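Local coordinates for protein phosphonopyruvate hydrolase (Variovorax sp., PDB 2HJP) that hydrolyses phosphonopyruvate to pyruvate and phosphate, cleaving its carbon-phosphorus bond with the help of a divalent metal ion, at residues M109-F114 with Q126-I131. Numbering follows the deposited sequence.
Sequences MEDKTF and QELVRI
Lys-112 and Leu-128 form a single backbone bridge with CA atoms 4.3 Å apart, with one hydrogen bond on each side of the pair. Val-129 N donates to Asp-111 O at 2.9 Å. Thr-113 N donates to Glu-127 O over a longer 3.2 Å, and this donor is tilted 30° from the carbonyl plane.

Thr-113 and Val-129 fill one part of the contact. Thr-113 CG2 lies beside its own backbone N and presses on the opposing main chain, 3.2 Å from Gln-126 O. Val-129 CG1 rests on the backbone of 112-113, at 3.5 Å from Thr-113 CA. Its other methyl, CG2, packs on Asp-111 O. The side chain of Val-129 also touches Phe-134 on helix 131-144.

Asp-111 and Leu-128 meet through the carboxylate and one methyl. Leu-128 CD1 touches both carboxylate oxygens, 3.6 Å from Asp-111 OD1. Leu-128 CB sits 3.4 Å from Asp-111 O, close to the bonded carbonyl. The buried carboxylate has polar partners beyond the leucine: OD1 accepts from Glu-157 N, and OD2 hydrogen-bonds Tyr-175 OH. These bonds would hold the carboxylate in place beside Leu-128. Arg-171 bonds Val-129 O and touches Leu-128, tying this side to helix 165-177.

The CB of Lys-112 points away from 126-131. Its side chain passes near that of substrate-binding Arg-155 and comes within about 7 Å of bound phosphonopyruvate. The bridge joins the start and the end of the long loop between strand 106-110 and helix 131-144 of the TIM barrel. Residues 119-125 of this loop are not modelled, consistent with the mobile active-site gating loop of the PEP mutase/isocitrate lyase superfamily.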
ATOM      1  N   MET A 109     -10.229 -13.862  16.032  1.00 16.41           N
ATOM      2  CA  MET A 109     -10.119 -14.825  14.938  1.00 16.48           C
ATOM      3  C   MET A 109     -11.259 -15.861  15.151  1.00 16.38           C
ATOM      4  O   MET A 109     -11.439 -16.365  16.253  1.00 17.26           O
ATOM      5  CB  MET A 109      -8.744 -15.522  14.983  1.00 16.85           C
ATOM      6  CG  MET A 109      -8.534 -16.442  13.845  1.00 17.89           C
ATOM      7  SD  MET A 109      -6.878 -17.113  13.734  1.00 20.33           S
ATOM      8  CE  MET A 109      -6.586 -17.698  15.413  1.00 16.84           C
ATOM      9  N   GLU A 110     -12.043 -16.119  14.116  1.00 16.79           N
ATOM     10  CA  GLU A 110     -13.201 -17.055  14.204  1.00 18.84           C
ATOM     11  C   GLU A 110     -12.914 -18.424  13.626  1.00 18.09           C
ATOM     12  O   GLU A 110     -11.999 -18.603  12.790  1.00 19.12           O
ATOM     13  CB  GLU A 110     -14.405 -16.434  13.463  1.00 16.86           C
ATOM     14  CG  GLU A 110     -14.085 -16.236  11.960  1.00 20.88           C
ATOM     15  CD  GLU A 110     -14.742 -14.963  11.386  1.00 23.91           C
ATOM     16  OE1 GLU A 110     -15.131 -14.993  10.216  1.00 26.13           O
ATOM     17  OE2 GLU A 110     -14.875 -13.953  12.119  1.00 24.83           O
ATOM     18  N   ASP A 111     -13.709 -19.407  14.039  1.00 19.18           N
ATOM     19  CA  ASP A 111     -13.446 -20.776  13.581  1.00 20.51           C
ATOM     20  C   ASP A 111     -14.212 -21.224  12.315  1.00 21.85           C
ATOM     21  O   ASP A 111     -14.423 -22.431  12.093  1.00 22.05           O
ATOM     22  CB  ASP A 111     -13.671 -21.777  14.733  1.00 20.80           C
ATOM     23  CG  ASP A 111     -15.055 -21.657  15.366  1.00 24.22           C
ATOM     24  OD1 ASP A 111     -15.892 -20.868  14.876  1.00 23.19           O
ATOM     25  OD2 ASP A 111     -15.310 -22.351  16.373  1.00 24.63           O
ATOM     26  N   LYS A 112     -14.619 -20.269  11.492  1.00 21.34           N
ATOM     27  CA  LYS A 112     -15.296 -20.616  10.245  1.00 24.90           C
ATOM     28  C   LYS A 112     -14.197 -21.219   9.326  1.00 25.02           C
ATOM     29  O   LYS A 112     -13.003 -20.904   9.469  1.00 24.61           O
ATOM     30  CB  LYS A 112     -15.874 -19.365   9.583  1.00 25.88           C
ATOM     31  CG  LYS A 112     -16.893 -18.659  10.433  1.00 31.74           C
ATOM     32  CD  LYS A 112     -17.979 -17.853   9.658  1.00 35.54           C
ATOM     33  CE  LYS A 112     -17.448 -16.777   8.769  1.00 38.97           C
ATOM     34  NZ  LYS A 112     -18.580 -16.153   7.988  1.00 42.60           N
ATOM     35  N   THR A 113     -14.589 -22.068   8.399  1.00 26.33           N
ATOM     36  CA  THR A 113     -13.623 -22.640   7.475  1.00 30.51           C
ATOM     37  C   THR A 113     -13.400 -21.509   6.508  1.00 31.88           C
ATOM     38  O   THR A 113     -14.223 -20.578   6.422  1.00 32.14           O
ATOM     39  CB  THR A 113     -14.194 -23.810   6.670  1.00 32.02           C
ATOM     40  OG1 THR A 113     -15.260 -23.314   5.853  1.00 36.15           O
ATOM     41  CG2 THR A 113     -14.751 -24.868   7.597  1.00 33.01           C
ATOM     42  N   PHE A 114     -12.310 -21.576   5.758  1.00 33.29           N
ATOM     43  CA  PHE A 114     -12.038 -20.529   4.803  1.00 34.58           C
ATOM     44  C   PHE A 114     -11.180 -21.128   3.730  1.00 33.74           C
ATOM     45  O   PHE A 114     -10.222 -21.786   4.028  1.00 32.96           O
ATOM     46  CB  PHE A 114     -11.256 -19.394   5.440  1.00 37.07           C
ATOM     47  CG  PHE A 114     -10.576 -18.531   4.437  1.00 41.79           C
ATOM     48  CD1 PHE A 114     -11.325 -17.632   3.677  1.00 42.57           C
ATOM     49  CD2 PHE A 114      -9.221 -18.753   4.116  1.00 42.74           C
ATOM     50  CE1 PHE A 114     -10.765 -16.970   2.596  1.00 44.68           C
ATOM     51  CE2 PHE A 114      -8.628 -18.109   3.044  1.00 44.99           C
ATOM     52  CZ  PHE A 114      -9.389 -17.210   2.264  1.00 45.13           C
ATOM     53  N   GLN A 126     -19.554 -29.033   8.507  1.00 52.83           N
ATOM     54  CA  GLN A 126     -18.518 -28.688   7.485  1.00 52.31           C
ATOM     55  C   GLN A 126     -18.288 -27.159   7.455  1.00 50.20           C
ATOM     56  O   GLN A 126     -17.326 -26.671   6.842  1.00 50.18           O
ATOM     57  CB  GLN A 126     -19.000 -29.166   6.098  1.00 55.40           C
ATOM     58  CG  GLN A 126     -18.970 -30.672   5.873  1.00 58.86           C
ATOM     59  CD  GLN A 126     -19.822 -31.107   4.685  1.00 61.63           C
ATOM     60  OE1 GLN A 126     -20.081 -32.322   4.490  1.00 63.58           O
ATOM     61  NE2 GLN A 126     -20.278 -30.123   3.877  1.00 63.11           N
ATOM     62  N   GLU A 127     -19.188 -26.421   8.114  1.00 46.61           N
ATOM     63  CA  GLU A 127     -19.140 -24.963   8.164  1.00 42.75           C
ATOM     64  C   GLU A 127     -17.996 -24.381   8.992  1.00 38.33           C
ATOM     65  O   GLU A 127     -17.521 -23.273   8.703  1.00 38.16           O
ATOM     66  CB  GLU A 127     -20.468 -24.434   8.696  1.00 45.84           C
ATOM     67  CG  GLU A 127     -21.675 -25.047   7.984  1.00 50.50           C
ATOM     68  CD  GLU A 127     -22.736 -24.018   7.605  1.00 52.64           C
ATOM     69  OE1 GLU A 127     -23.719 -23.815   8.376  1.00 53.94           O
ATOM     70  OE2 GLU A 127     -22.575 -23.412   6.524  1.00 53.73           O
ATOM     71  N   LEU A 128     -17.586 -25.101  10.031  1.00 33.74           N
ATOM     72  CA  LEU A 128     -16.493 -24.677  10.890  1.00 30.05           C
ATOM     73  C   LEU A 128     -15.258 -25.583  10.715  1.00 28.92           C
ATOM     74  O   LEU A 128     -15.367 -26.720  10.264  1.00 26.37           O
ATOM     75  CB  LEU A 128     -16.937 -24.716  12.377  1.00 29.57           C
ATOM     76  CG  LEU A 128     -18.214 -24.010  12.833  1.00 29.27           C
ATOM     77  CD1 LEU A 128     -18.161 -23.656  14.327  1.00 28.31           C
ATOM     78  CD2 LEU A 128     -18.370 -22.772  12.078  1.00 31.17           C
ATOM     79  N   VAL A 129     -14.069 -25.097  11.080  1.00 27.46           N
ATOM     80  CA  VAL A 129     -12.895 -25.957  10.968  1.00 26.60           C
ATOM     81  C   VAL A 129     -12.922 -26.945  12.139  1.00 25.11           C
ATOM     82  O   VAL A 129     -13.695 -26.778  13.065  1.00 24.46           O
ATOM     83  CB  VAL A 129     -11.566 -25.133  10.994  1.00 26.32           C
ATOM     84  CG1 VAL A 129     -11.514 -24.205   9.815  1.00 25.36           C
ATOM     85  CG2 VAL A 129     -11.442 -24.325  12.308  1.00 26.45           C
ATOM     86  N   ARG A 130     -12.091 -27.981  12.076  1.00 25.32           N
ATOM     87  CA  ARG A 130     -12.009 -28.969  13.132  1.00 25.52           C
ATOM     88  C   ARG A 130     -11.484 -28.287  14.372  1.00 24.83           C
ATOM     89  O   ARG A 130     -10.635 -27.402  14.290  1.00 24.08           O
ATOM     90  CB  ARG A 130     -11.061 -30.136  12.735  1.00 27.66           C
ATOM     91  CG  ARG A 130     -11.618 -31.138  11.650  1.00 26.79           C
ATOM     92  CD  ARG A 130     -10.501 -31.500  10.671  1.00 29.92           C
ATOM     93  NE  ARG A 130      -9.388 -31.735  11.520  1.00 32.39           N
ATOM     94  CZ  ARG A 130      -8.182 -31.241  11.405  1.00 29.76           C
ATOM     95  NH1 ARG A 130      -7.818 -30.449  10.415  1.00 29.15           N
ATOM     96  NH2 ARG A 130      -7.385 -31.519  12.397  1.00 31.56           N
ATOM     97  N   ILE A 131     -11.992 -28.729  15.508  1.00 23.80           N
ATOM     98  CA  ILE A 131     -11.626 -28.188  16.811  1.00 24.56           C
ATOM     99  C   ILE A 131     -10.109 -28.181  16.998  1.00 21.93           C
ATOM    100  O   ILE A 131      -9.548 -27.153  17.360  1.00 22.13           O
ATOM    101  CB  ILE A 131     -12.313 -28.998  17.928  1.00 25.97           C
ATOM    102  CG1 ILE A 131     -13.802 -28.657  17.939  1.00 29.02           C
ATOM    103  CG2 ILE A 131     -11.618 -28.739  19.269  1.00 28.81           C
ATOM    104  CD1 ILE A 131     -14.666 -29.584  18.789  1.00 32.60           C
TER